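DNA polymerase (Pyrobaculum calidifontis, PDB 5MDN) probably catalyses the template-directed extension of DNA by deoxyribonucleoside triphosphates, as a family B DNA polymerase from a hyperthermophilic archaeon. Local coordinates at residues N372-M377 with Y515-W520; K431-P436 with F468-L473; S355-L360 with R505-M510. One frame throughout, in Å; residues are numbered along the deposited sequence.

Overall arrangement
The three contacts lie close together at the base of the fingers, the antiparallel helix pair 468-486 and 495-512 characteristic of family B polymerases. The segments follow one another as 355-360, 372-377, 431-436, 468-473, 505-510 and 515-520, so interaction 2 is nested inside the loops closed by the other two, while interactions 1 and 3 cross. Their centres are about 14 Å (1 to 2), 12 Å (1 to 3) and 18 Å (2 to 3) apart. Interaction 1 touches both neighbours: Leu518 meets Ile469, and Val374 and Met377 meet Met510. Helix 370-384 thus lies against both finger helices, and residues far apart in sequence meet around it.

Interaction 1 of 3, residues N372-M377 with Y515-W520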
ATOM      1  N   ASN A 372       4.375   8.904  -0.369  1.00 50.55           N
ATOM      2  CA  ASN A 372       5.697   8.590  -0.890  1.00 52.55           C
ATOM      3  C   ASN A 372       5.647   8.353  -2.402  1.00 51.43           C
ATOM      4  O   ASN A 372       6.543   8.791  -3.130  1.00 51.82           O
ATOM      5  CB  ASN A 372       6.293   7.402  -0.121  1.00 53.64           C
ATOM      6  CG  ASN A 372       7.750   7.146  -0.470  1.00 55.62           C
ATOM      7  OD1 ASN A 372       8.677   7.499   0.262  1.00 56.61           O
ATOM      8  ND2 ASN A 372       7.949   6.500  -1.598  1.00 59.04           N
ATOM      9  N   ARG A 373       4.594   7.693  -2.895  1.00 49.90           N
ATOM     10  CA  ARG A 373       4.459   7.468  -4.335  1.00 50.13           C
ATOM     11  C   ARG A 373       4.287   8.785  -5.091  1.00 46.93           C
ATOM     12  O   ARG A 373       4.879   8.982  -6.159  1.00 43.57           O
ATOM     13  CB  ARG A 373       3.279   6.528  -4.601  1.00 53.60           C
ATOM     14  CG  ARG A 373       3.292   5.835  -5.953  1.00 55.36           C
ATOM     15  CD  ARG A 373       2.065   4.949  -6.118  1.00 56.67           C
ATOM     16  NE  ARG A 373       1.991   3.902  -5.098  1.00 59.03           N
ATOM     17  CZ  ARG A 373       0.966   3.743  -4.266  1.00 60.02           C
ATOM     18  NH1 ARG A 373      -0.075   4.560  -4.336  1.00 58.80           N
ATOM     19  NH2 ARG A 373       0.975   2.763  -3.369  1.00 60.73           N
ATOM     20  N   VAL A 374       3.467   9.696  -4.555  1.00 52.55           N
ATOM     21  CA  VAL A 374       3.215  10.974  -5.220  1.00 49.67           C
ATOM     22  C   VAL A 374       4.474  11.834  -5.226  1.00 51.17           C
ATOM     23  O   VAL A 374       4.759  12.537  -6.203  1.00 54.08           O
ATOM     24  CB  VAL A 374       2.044  11.696  -4.526  1.00 46.14           C
ATOM     25  CG1 VAL A 374       1.943  13.149  -4.975  1.00 46.45           C
ATOM     26  CG2 VAL A 374       0.741  10.962  -4.777  1.00 45.46           C
ATOM     27  N   GLU A 375       5.258  11.777  -4.147  1.00 48.74           N
ATOM     28  CA  GLU A 375       6.449  12.612  -4.058  1.00 47.81           C
ATOM     29  C   GLU A 375       7.516  12.195  -5.063  1.00 48.05           C
ATOM     30  O   GLU A 375       8.249  13.049  -5.574  1.00 51.80           O
ATOM     31  CB  GLU A 375       6.997  12.575  -2.634  1.00 47.75           C
ATOM     32  CG  GLU A 375       7.903  13.732  -2.297  1.00 49.57           C
ATOM     33  CD  GLU A 375       8.018  13.945  -0.803  1.00 54.99           C
ATOM     34  OE1 GLU A 375       8.647  13.104  -0.127  1.00 60.13           O
ATOM     35  OE2 GLU A 375       7.472  14.951  -0.304  1.00 56.83           O
ATOM     36  N   TRP A 376       7.619  10.900  -5.366  1.00 47.80           N
ATOM     37  CA  TRP A 376       8.531  10.456  -6.413  1.00 49.08           C
ATOM     38  C   TRP A 376       8.057  10.859  -7.803  1.00 48.56           C
ATOM     39  O   TRP A 376       8.882  10.973  -8.717  1.00 49.83           O
ATOM     40  CB  TRP A 376       8.724   8.940  -6.344  1.00 50.78           C
ATOM     41  CG  TRP A 376       9.740   8.528  -5.327  1.00 52.44           C
ATOM     42  CD1 TRP A 376       9.518   7.822  -4.179  1.00 52.42           C
ATOM     43  CD2 TRP A 376      11.144   8.809  -5.360  1.00 51.49           C
ATOM     44  NE1 TRP A 376      10.699   7.643  -3.499  1.00 52.53           N
ATOM     45  CE2 TRP A 376      11.712   8.239  -4.203  1.00 51.01           C
ATOM     46  CE3 TRP A 376      11.977   9.484  -6.257  1.00 52.15           C
ATOM     47  CZ2 TRP A 376      13.074   8.324  -3.922  1.00 52.59           C
ATOM     48  CZ3 TRP A 376      13.326   9.569  -5.976  1.00 52.06           C
ATOM     49  CH2 TRP A 376      13.862   8.994  -4.819  1.00 53.17           C
ATOM     50  N   MET A 377       6.753  11.069  -7.984  1.00 48.12           N
ATOM     51  CA  MET A 377       6.261  11.638  -9.235  1.00 48.34           C
ATOM     52  C   MET A 377       6.638  13.109  -9.348  1.00 48.38           C
ATOM     53  O   MET A 377       7.140  13.553 -10.388  1.00 49.35           O
ATOM     54  CB  MET A 377       4.747  11.465  -9.335  1.00 48.54           C
ATOM     55  CG  MET A 377       4.174  11.831 -10.696  1.00 48.23           C
ATOM     56  SD  MET A 377       2.420  11.445 -10.843  1.00 50.30           S
ATOM     57  CE  MET A 377       1.738  12.544  -9.605  1.00 51.71           C
ATOM     58  N   TYR A 515      -4.200  15.929  -3.128  1.00 59.91           N
ATOM     59  CA  TYR A 515      -4.775  16.644  -1.990  1.00 62.77           C
ATOM     60  C   TYR A 515      -4.326  16.047  -0.660  1.00 60.72           C
ATOM     61  O   TYR A 515      -3.991  16.783   0.277  1.00 61.17           O
ATOM     62  CB  TYR A 515      -6.300  16.642  -2.099  1.00 67.35           C
ATOM     63  CG  TYR A 515      -7.020  17.128  -0.862  1.00 69.42           C
ATOM     64  CD1 TYR A 515      -6.964  18.462  -0.478  1.00 72.13           C
ATOM     65  CD2 TYR A 515      -7.773  16.255  -0.092  1.00 72.71           C
ATOM     66  CE1 TYR A 515      -7.630  18.907   0.651  1.00 74.24           C
ATOM     67  CE2 TYR A 515      -8.442  16.689   1.034  1.00 74.68           C
ATOM     68  CZ  TYR A 515      -8.368  18.014   1.402  1.00 74.88           C
ATOM     69  OH  TYR A 515      -9.038  18.434   2.526  1.00 75.82           O
ATOM     70  N   GLY A 516      -4.320  14.717  -0.555  1.00 63.95           N
ATOM     71  CA  GLY A 516      -3.812  14.087   0.653  1.00 61.11           C
ATOM     72  C   GLY A 516      -2.337  14.360   0.882  1.00 59.70           C
ATOM     73  O   GLY A 516      -1.892  14.508   2.024  1.00 60.19           O
ATOM     74  N   TYR A 517      -1.557  14.421  -0.200  1.00 59.30           N
ATOM     75  CA  TYR A 517      -0.120  14.641  -0.075  1.00 57.60           C
ATOM     76  C   TYR A 517       0.190  16.040   0.440  1.00 57.43           C
ATOM     77  O   TYR A 517       1.039  16.215   1.323  1.00 51.63           O
ATOM     78  CB  TYR A 517       0.563  14.403  -1.423  1.00 55.91           C
ATOM     79  CG  TYR A 517       1.982  14.919  -1.483  1.00 54.29           C
ATOM     80  CD1 TYR A 517       3.035  14.177  -0.964  1.00 52.93           C
ATOM     81  CD2 TYR A 517       2.268  16.149  -2.060  1.00 54.32           C
ATOM     82  CE1 TYR A 517       4.334  14.650  -1.018  1.00 53.09           C
ATOM     83  CE2 TYR A 517       3.562  16.629  -2.116  1.00 53.43           C
ATOM     84  CZ  TYR A 517       4.591  15.876  -1.594  1.00 52.86           C
ATOM     85  OH  TYR A 517       5.881  16.350  -1.649  1.00 53.27           O
ATOM     86  N   LEU A 518      -0.480  17.056  -0.107  1.00 52.65           N
ATOM     87  CA  LEU A 518      -0.156  18.439   0.227  1.00 58.08           C
ATOM     88  C   LEU A 518      -0.549  18.819   1.648  1.00 61.34           C
ATOM     89  O   LEU A 518      -0.148  19.890   2.113  1.00 57.85           O
ATOM     90  CB  LEU A 518      -0.823  19.387  -0.769  1.00 60.78           C
ATOM     91  CG  LEU A 518      -0.388  19.205  -2.224  1.00 60.61           C
ATOM     92  CD1 LEU A 518      -1.328  19.934  -3.166  1.00 62.96           C
ATOM     93  CD2 LEU A 518       1.044  19.678  -2.417  1.00 60.80           C
ATOM     94  N   GLY A 519      -1.317  17.980   2.342  1.00 65.45           N
ATOM     95  CA  GLY A 519      -1.623  18.211   3.742  1.00 63.72           C
ATOM     96  C   GLY A 519      -0.642  17.519   4.663  1.00 61.59           C
ATOM     97  O   GLY A 519      -0.482  17.903   5.826  1.00 64.56           O
ATOM     98  N   TRP A 520       0.015  16.485   4.142  1.00 64.37           N
ATOM     99  CA  TRP A 520       1.038  15.741   4.867  1.00 66.70           C
ATOM    100  C   TRP A 520       2.175  16.676   5.257  1.00 70.93           C
ATOM    101  O   TRP A 520       2.955  17.100   4.399  1.00 73.33           O
ATOM    102  CB  TRP A 520       1.534  14.575   4.004  1.00 65.85           C
ATOM    103  CG  TRP A 520       2.714  13.822   4.537  1.00 65.96           C
ATOM    104  CD1 TRP A 520       3.088  13.681   5.844  1.00 66.16           C
ATOM    105  CD2 TRP A 520       3.671  13.088   3.766  1.00 67.13           C
ATOM    106  NE1 TRP A 520       4.222  12.909   5.930  1.00 66.87           N
ATOM    107  CE2 TRP A 520       4.599  12.533   4.667  1.00 66.33           C
ATOM    108  CE3 TRP A 520       3.833  12.849   2.397  1.00 64.91           C
ATOM    109  CZ2 TRP A 520       5.675  11.754   4.244  1.00 63.99           C
ATOM    110  CZ3 TRP A 520       4.901  12.076   1.980  1.00 62.13           C
ATOM    111  CH2 TRP A 520       5.807  11.536   2.899  1.00 62.61           C
TER
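Two buried helices of the polymerase region pack here, 370-384 against the short helix 514-519, whose Tyr515-Gly516 pair closes the region III (motif B) sequence of family B polymerases. Along the first segment, Asn372 comes first: its backbone N lies 4.0 Å from CZ3 of Trp520, while its amide turns the other way, ND2 bonding Tyr265 OH. Trp520, in the turn that follows Tyr517, reaches back across the gap and also has Tyr397 edge-to-face against it. Val374 faces Tyr517 directly, at the point where the two backbones come nearest. With CG1 anti to the backbone N (chi1 167°), that methyl sits over one face of the phenol ring, 3.9 Å from CG, so the valine braces the ring near its root. Glu375 takes the other end of the ring. Its CB leaves the helix obliquely, but CG is anti to the backbone N (chi1 -160°) and the chain runs on extended, bringing CB to 3.7 Å from CE1 of Tyr517 and the carboxylate to the ring edge, its plane perpendicular to the ring. There Tyr517 OH donates a hydrogen bond to Glu375 OE2, 2.5 Å away. A phenylalanine in place of Tyr517 would remove the hydroxyl and probably leave the buried carboxylate less firmly held. OE1 forms a salt bridge with Arg524 NE, which would probably keep the acid ionised. The tyrosine bond is accepted on the anti lone pair of OE2, the one directed away from OE1.

Interaction 2 of 3, residues K431-P436 with F468-L473; sequences KYNLSP and FIPAVL
Asn433, with positive phi (58°), is the C-prime residue of a Schellman motif that ends helix 424-431, its N bonding Met430 O and Leu434 N bonding Met429 O, after which the chain runs extended through Leu434 and Ser435 past the first turn of helix 468-486. Two CA pairs mark the closest passage: Ser435 with Ile469 at 5.6 Å, and Asn433 with Pro470 at 5.9 Å. The one hydrogen bond between the segments is made by Ser435. Its OG stands anti to the backbone N (chi1 -167°) and points into the start of the helix, where it receives Ile469 N at 3.3 Å along a nearly straight line (165°). The same OG is bonded to Asp437 OD1, and the other oxygen of that carboxylate takes Phe468 N, so serine and aspartate together serve amide groups of the opening turn. Pro470, which has no N-H to offer, is met by packing instead: its CD lies 3.3 Å from Leu434 O and 3.6 Å from Ser435 CB. Farther round the pyrrolidine ring, CG comes 3.8 Å from Asn433 OD1, the two side chains crossing at about a right angle. The asparagine amide is fixed at both ends, OD1 by Gly467 N and ND2 by Arg462 O. At the far end Pro436 CD rests 4.2 Å from Ile469 CG1. The contact therefore ties the exit of helix 424-431 to the root of the first finger helix; Ile469 continues to Leu378 of helix 370-384 and to Met514 and Leu518 of helix 514-519, Leu473 reaches back to Met429 and Met430, and Asn433 bonds the end of strand 460-462.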
ATOM      1  N   LYS A 431      -8.066  25.321 -11.392  1.00 58.93           N
ATOM      2  CA  LYS A 431      -8.896  26.467 -11.754  1.00 61.10           C
ATOM      3  C   LYS A 431      -8.552  27.707 -10.935  1.00 58.56           C
ATOM      4  O   LYS A 431      -8.732  28.833 -11.414  1.00 58.52           O
ATOM      5  CB  LYS A 431     -10.371  26.098 -11.583  1.00 66.93           C
ATOM      6  CG  LYS A 431     -11.364  27.178 -11.962  1.00 73.87           C
ATOM      7  CD  LYS A 431     -12.789  26.686 -11.742  1.00 76.40           C
ATOM      8  CE  LYS A 431     -13.813  27.784 -11.983  1.00 76.20           C
ATOM      9  NZ  LYS A 431     -13.781  28.281 -13.386  1.00 76.55           N
ATOM     10  N   TYR A 432      -8.048  27.528  -9.715  1.00 59.61           N
ATOM     11  CA  TYR A 432      -7.655  28.645  -8.868  1.00 59.84           C
ATOM     12  C   TYR A 432      -6.148  28.754  -8.687  1.00 58.25           C
ATOM     13  O   TYR A 432      -5.688  29.647  -7.966  1.00 58.48           O
ATOM     14  CB  TYR A 432      -8.349  28.536  -7.506  1.00 62.71           C
ATOM     15  CG  TYR A 432      -9.853  28.633  -7.610  1.00 67.81           C
ATOM     16  CD1 TYR A 432     -10.462  29.812  -8.022  1.00 69.08           C
ATOM     17  CD2 TYR A 432     -10.663  27.543  -7.321  1.00 68.14           C
ATOM     18  CE1 TYR A 432     -11.835  29.907  -8.129  1.00 70.21           C
ATOM     19  CE2 TYR A 432     -12.038  27.628  -7.428  1.00 69.02           C
ATOM     20  CZ  TYR A 432     -12.618  28.813  -7.830  1.00 70.07           C
ATOM     21  OH  TYR A 432     -13.986  28.903  -7.937  1.00 76.12           O
ATOM     22  N   ASN A 433      -5.374  27.875  -9.324  1.00 58.66           N
ATOM     23  CA  ASN A 433      -3.917  27.983  -9.381  1.00 58.74           C
ATOM     24  C   ASN A 433      -3.300  28.007  -7.982  1.00 59.55           C
ATOM     25  O   ASN A 433      -2.480  28.867  -7.650  1.00 54.28           O
ATOM     26  CB  ASN A 433      -3.498  29.211 -10.194  1.00 60.69           C
ATOM     27  CG  ASN A 433      -2.070  29.123 -10.687  1.00 62.80           C
ATOM     28  OD1 ASN A 433      -1.752  28.318 -11.562  1.00 65.89           O
ATOM     29  ND2 ASN A 433      -1.203  29.964 -10.140  1.00 62.39           N
ATOM     30  N   LEU A 434      -3.698  27.044  -7.155  1.00 59.02           N
ATOM     31  CA  LEU A 434      -3.166  26.916  -5.805  1.00 58.56           C
ATOM     32  C   LEU A 434      -1.881  26.098  -5.837  1.00 58.20           C
ATOM     33  O   LEU A 434      -1.839  25.020  -6.438  1.00 59.45           O
ATOM     34  CB  LEU A 434      -4.189  26.262  -4.874  1.00 57.50           C
ATOM     35  CG  LEU A 434      -5.401  27.061  -4.379  1.00 57.94           C
ATOM     36  CD1 LEU A 434      -5.392  28.504  -4.871  1.00 56.68           C
ATOM     37  CD2 LEU A 434      -6.695  26.366  -4.774  1.00 58.68           C
ATOM     38  N   SER A 435      -0.842  26.606  -5.170  1.00 59.31           N
ATOM     39  CA  SER A 435       0.478  25.984  -5.161  1.00 58.20           C
ATOM     40  C   SER A 435       1.365  26.713  -4.158  1.00 58.64           C
ATOM     41  O   SER A 435       1.139  27.899  -3.882  1.00 59.78           O
ATOM     42  CB  SER A 435       1.105  26.019  -6.557  1.00 57.12           C
ATOM     43  OG  SER A 435       2.231  25.164  -6.637  1.00 57.22           O
ATOM     44  N   PRO A 436       2.358  26.038  -3.569  1.00 61.12           N
ATOM     45  CA  PRO A 436       3.270  26.748  -2.654  1.00 61.80           C
ATOM     46  C   PRO A 436       3.941  27.956  -3.286  1.00 60.01           C
ATOM     47  O   PRO A 436       4.135  28.977  -2.613  1.00 58.82           O
ATOM     48  CB  PRO A 436       4.284  25.663  -2.268  1.00 61.52           C
ATOM     49  CG  PRO A 436       3.537  24.385  -2.416  1.00 62.43           C
ATOM     50  CD  PRO A 436       2.613  24.587  -3.586  1.00 63.46           C
ATOM     51  N   PHE A 468       3.498  25.228  -9.857  1.00 49.83           N
ATOM     52  CA  PHE A 468       4.089  23.913 -10.086  1.00 50.91           C
ATOM     53  C   PHE A 468       3.045  22.808  -9.975  1.00 49.15           C
ATOM     54  O   PHE A 468       2.893  21.993 -10.891  1.00 49.04           O
ATOM     55  CB  PHE A 468       5.235  23.673  -9.103  1.00 50.31           C
ATOM     56  CG  PHE A 468       5.810  22.287  -9.172  1.00 49.43           C
ATOM     57  CD1 PHE A 468       6.292  21.782 -10.368  1.00 48.85           C
ATOM     58  CD2 PHE A 468       5.865  21.489  -8.042  1.00 50.42           C
ATOM     59  CE1 PHE A 468       6.819  20.506 -10.436  1.00 48.98           C
ATOM     60  CE2 PHE A 468       6.391  20.212  -8.103  1.00 49.71           C
ATOM     61  CZ  PHE A 468       6.868  19.720  -9.301  1.00 49.98           C
ATOM     62  N   ILE A 469       2.320  22.763  -8.852  1.00 50.84           N
ATOM     63  CA  ILE A 469       1.316  21.710  -8.669  1.00 50.13           C
ATOM     64  C   ILE A 469       0.202  21.801  -9.698  1.00 47.21           C
ATOM     65  O   ILE A 469      -0.186  20.757 -10.246  1.00 47.91           O
ATOM     66  CB  ILE A 469       0.804  21.715  -7.218  1.00 50.67           C
ATOM     67  CG1 ILE A 469       1.953  21.433  -6.249  1.00 51.03           C
ATOM     68  CG2 ILE A 469      -0.305  20.688  -7.040  1.00 50.91           C
ATOM     69  CD1 ILE A 469       2.624  20.096  -6.474  1.00 50.92           C
ATOM     70  N   PRO A 470      -0.366  22.973 -10.015  1.00 50.24           N
ATOM     71  CA  PRO A 470      -1.346  23.007 -11.114  1.00 49.83           C
ATOM     72  C   PRO A 470      -0.781  22.521 -12.437  1.00 50.55           C
ATOM     73  O   PRO A 470      -1.456  21.768 -13.148  1.00 49.75           O
ATOM     74  CB  PRO A 470      -1.750  24.485 -11.172  1.00 50.69           C
ATOM     75  CG  PRO A 470      -1.539  24.978  -9.793  1.00 51.02           C
ATOM     76  CD  PRO A 470      -0.317  24.263  -9.298  1.00 51.29           C
ATOM     77  N   ALA A 471       0.453  22.903 -12.774  1.00 49.13           N
ATOM     78  CA  ALA A 471       1.047  22.465 -14.033  1.00 51.46           C
ATOM     79  C   ALA A 471       1.135  20.944 -14.110  1.00 52.46           C
ATOM     80  O   ALA A 471       0.946  20.359 -15.183  1.00 52.23           O
ATOM     81  CB  ALA A 471       2.430  23.092 -14.210  1.00 53.07           C
ATOM     82  N   VAL A 472       1.425  20.288 -12.984  1.00 52.00           N
ATOM     83  CA  VAL A 472       1.521  18.829 -12.968  1.00 51.71           C
ATOM     84  C   VAL A 472       0.146  18.200 -13.162  1.00 52.11           C
ATOM     85  O   VAL A 472      -0.023  17.268 -13.959  1.00 53.76           O
ATOM     86  CB  VAL A 472       2.177  18.352 -11.660  1.00 51.56           C
ATOM     87  CG1 VAL A 472       2.118  16.837 -11.561  1.00 51.90           C
ATOM     88  CG2 VAL A 472       3.611  18.846 -11.580  1.00 53.15           C
ATOM     89  N   LEU A 473      -0.854  18.702 -12.435  1.00 49.21           N
ATOM     90  CA  LEU A 473      -2.206  18.177 -12.578  1.00 49.70           C
ATOM     91  C   LEU A 473      -2.730  18.396 -13.990  1.00 52.95           C
ATOM     92  O   LEU A 473      -3.376  17.511 -14.561  1.00 52.67           O
ATOM     93  CB  LEU A 473      -3.131  18.845 -11.566  1.00 47.14           C
ATOM     94  CG  LEU A 473      -2.773  18.585 -10.108  1.00 48.19           C
ATOM     95  CD1 LEU A 473      -3.486  19.570  -9.193  1.00 48.71           C
ATOM     96  CD2 LEU A 473      -3.101  17.154  -9.734  1.00 49.43           C
TER

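Interaction 3 of 3, residues S355-L360 with R505-M510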
ATOM      1  N   SER A 355       3.054   2.017 -11.987  1.00 50.17           N
ATOM      2  CA  SER A 355       4.510   2.119 -11.978  1.00 49.83           C
ATOM      3  C   SER A 355       5.016   3.049 -13.077  1.00 51.98           C
ATOM      4  O   SER A 355       5.979   3.795 -12.864  1.00 52.44           O
ATOM      5  CB  SER A 355       5.134   0.732 -12.120  1.00 48.34           C
ATOM      6  OG  SER A 355       6.541   0.825 -12.254  1.00 48.57           O
ATOM      7  N   SER A 356       4.390   3.010 -14.258  1.00 52.30           N
ATOM      8  CA  SER A 356       4.811   3.890 -15.343  1.00 51.84           C
ATOM      9  C   SER A 356       4.373   5.324 -15.079  1.00 51.27           C
ATOM     10  O   SER A 356       5.097   6.274 -15.406  1.00 56.06           O
ATOM     11  CB  SER A 356       4.258   3.388 -16.677  1.00 52.63           C
ATOM     12  OG  SER A 356       2.841   3.364 -16.670  1.00 53.64           O
ATOM     13  N   VAL A 357       3.195   5.503 -14.479  1.00 49.13           N
ATOM     14  CA  VAL A 357       2.912   6.743 -13.774  1.00 52.04           C
ATOM     15  C   VAL A 357       3.694   6.748 -12.462  1.00 54.10           C
ATOM     16  O   VAL A 357       4.178   5.711 -11.994  1.00 61.88           O
ATOM     17  CB  VAL A 357       1.400   6.899 -13.537  1.00 53.15           C
ATOM     18  CG1 VAL A 357       1.055   8.325 -13.139  1.00 54.72           C
ATOM     19  CG2 VAL A 357       0.625   6.486 -14.783  1.00 52.07           C
ATOM     20  N   SER A 358       3.878   7.944 -11.898  1.00 52.63           N
ATOM     21  CA  SER A 358       4.609   8.120 -10.642  1.00 53.61           C
ATOM     22  C   SER A 358       6.094   7.803 -10.807  1.00 50.84           C
ATOM     23  O   SER A 358       6.949   8.583 -10.376  1.00 49.81           O
ATOM     24  CB  SER A 358       3.990   7.267  -9.528  1.00 53.35           C
ATOM     25  OG  SER A 358       4.549   5.966  -9.514  1.00 51.10           O
ATOM     26  N   GLY A 359       6.414   6.667 -11.421  1.00 48.70           N
ATOM     27  CA  GLY A 359       7.767   6.362 -11.836  1.00 49.16           C
ATOM     28  C   GLY A 359       8.564   5.444 -10.937  1.00 50.05           C
ATOM     29  O   GLY A 359       9.771   5.293 -11.158  1.00 53.12           O
ATOM     30  N   LEU A 360       7.937   4.817  -9.940  1.00 47.01           N
ATOM     31  CA  LEU A 360       8.660   3.857  -9.120  1.00 46.91           C
ATOM     32  C   LEU A 360       8.682   2.480  -9.784  1.00 46.87           C
ATOM     33  O   LEU A 360       7.756   2.119 -10.516  1.00 48.22           O
ATOM     34  CB  LEU A 360       8.029   3.750  -7.734  1.00 47.82           C
ATOM     35  CG  LEU A 360       8.223   4.935  -6.787  1.00 48.66           C
ATOM     36  CD1 LEU A 360       7.371   4.762  -5.537  1.00 51.39           C
ATOM     37  CD2 LEU A 360       9.689   5.095  -6.418  1.00 47.97           C
ATOM     38  N   ARG A 505      -7.132   4.801 -15.132  1.00 55.50           N
ATOM     39  CA  ARG A 505      -7.394   4.902 -13.700  1.00 55.67           C
ATOM     40  C   ARG A 505      -6.127   5.254 -12.929  1.00 51.79           C
ATOM     41  O   ARG A 505      -6.178   6.013 -11.953  1.00 48.29           O
ATOM     42  CB  ARG A 505      -7.997   3.601 -13.168  1.00 60.12           C
ATOM     43  CG  ARG A 505      -8.189   3.619 -11.656  1.00 64.98           C
ATOM     44  CD  ARG A 505      -9.133   2.537 -11.163  1.00 67.43           C
ATOM     45  NE  ARG A 505      -9.023   2.368  -9.715  1.00 74.25           N
ATOM     46  CZ  ARG A 505      -8.338   1.397  -9.117  1.00 80.08           C
ATOM     47  NH1 ARG A 505      -7.699   0.486  -9.838  1.00 82.40           N
ATOM     48  NH2 ARG A 505      -8.300   1.335  -7.792  1.00 78.71           N
ATOM     49  N   ALA A 506      -4.979   4.714 -13.352  1.00 54.77           N
ATOM     50  CA  ALA A 506      -3.727   4.995 -12.655  1.00 51.88           C
ATOM     51  C   ALA A 506      -3.412   6.484 -12.662  1.00 48.26           C
ATOM     52  O   ALA A 506      -2.926   7.030 -11.665  1.00 47.79           O
ATOM     53  CB  ALA A 506      -2.583   4.202 -13.285  1.00 53.78           C
ATOM     54  N   LEU A 507      -3.681   7.159 -13.781  1.00 47.35           N
ATOM     55  CA  LEU A 507      -3.507   8.607 -13.833  1.00 49.41           C
ATOM     56  C   LEU A 507      -4.481   9.312 -12.896  1.00 51.78           C
ATOM     57  O   LEU A 507      -4.106  10.270 -12.209  1.00 49.68           O
ATOM     58  CB  LEU A 507      -3.674   9.102 -15.267  1.00 47.49           C
ATOM     59  CG  LEU A 507      -2.542   8.721 -16.222  1.00 46.94           C
ATOM     60  CD1 LEU A 507      -3.027   8.691 -17.665  1.00 47.54           C
ATOM     61  CD2 LEU A 507      -1.361   9.665 -16.071  1.00 44.75           C
ATOM     62  N   LYS A 508      -5.741   8.863 -12.873  1.00 50.41           N
ATOM     63  CA  LYS A 508      -6.739   9.435 -11.972  1.00 51.63           C
ATOM     64  C   LYS A 508      -6.298   9.346 -10.514  1.00 50.06           C
ATOM     65  O   LYS A 508      -6.387  10.326  -9.765  1.00 48.39           O
ATOM     66  CB  LYS A 508      -8.067   8.701 -12.142  1.00 56.48           C
ATOM     67  CG  LYS A 508      -9.146   9.167 -11.183  1.00 60.95           C
ATOM     68  CD  LYS A 508     -10.439   8.398 -11.373  1.00 64.35           C
ATOM     69  CE  LYS A 508     -11.480   8.833 -10.354  1.00 67.20           C
ATOM     70  NZ  LYS A 508     -12.747   8.060 -10.482  1.00 70.47           N
ATOM     71  N   VAL A 509      -5.828   8.168 -10.092  1.00 49.57           N
ATOM     72  CA  VAL A 509      -5.498   7.956  -8.684  1.00 48.98           C
ATOM     73  C   VAL A 509      -4.354   8.863  -8.252  1.00 50.43           C
ATOM     74  O   VAL A 509      -4.373   9.429  -7.151  1.00 49.73           O
ATOM     75  CB  VAL A 509      -5.176   6.471  -8.431  1.00 48.27           C
ATOM     76  CG1 VAL A 509      -4.748   6.254  -6.985  1.00 50.34           C
ATOM     77  CG2 VAL A 509      -6.377   5.607  -8.763  1.00 47.23           C
ATOM     78  N   MET A 510      -3.346   9.029  -9.110  1.00 47.58           N
ATOM     79  CA  MET A 510      -2.230   9.904  -8.765  1.00 48.68           C
ATOM     80  C   MET A 510      -2.664  11.366  -8.722  1.00 48.12           C
ATOM     81  O   MET A 510      -2.207  12.129  -7.862  1.00 51.39           O
ATOM     82  CB  MET A 510      -1.085   9.705  -9.755  1.00 50.05           C
ATOM     83  CG  MET A 510      -0.502   8.299  -9.730  1.00 51.16           C
ATOM     84  SD  MET A 510       0.246   7.851  -8.151  1.00 50.28           S
ATOM     85  CE  MET A 510       1.398   9.201  -7.921  1.00 51.55           C
TER
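Val357 O is gripped twice, by Gly359 N and by Ser358 OG, the latter 2.5 Å away and on a lone pair in the carbonyl plane; the same hydroxyl also bonds Leu354 O, one turn back. The Gly359 N bond closes a classic gamma turn centred on Ser358, whose phi is positive (68°), as the chain leaves helix 326-356. Gly359 follows with phi 100°, where a CB would jam against the preceding carbonyl. Ser355 OG, on the last turn of the helix, bonds Leu360 O and draws the loop back.

Across to residues 505-510 of helix 495-512 the contact is purely apolar. Val357 points at it: CG1, anti to the backbone N, meets Met510 CG at 3.7 Å; both methyls lie 4.0 Å from Leu507 CD2, and CG2 also comes 4.2 Å from Ala506 CB. The valine and methionine side chains run past each other in opposite directions. Bent at chi2 and chi3, Met510 curls so that CE ends 3.6 Å from Ser358 CB.

Beyond this pair, helix 370-384 closes on Met510 with Val374 and Met377, Leu507 packs on Leu476 and Leu479 of finger helix 468-486, and Ala506 rests on Phe350 and Gln353 of helix 326-356.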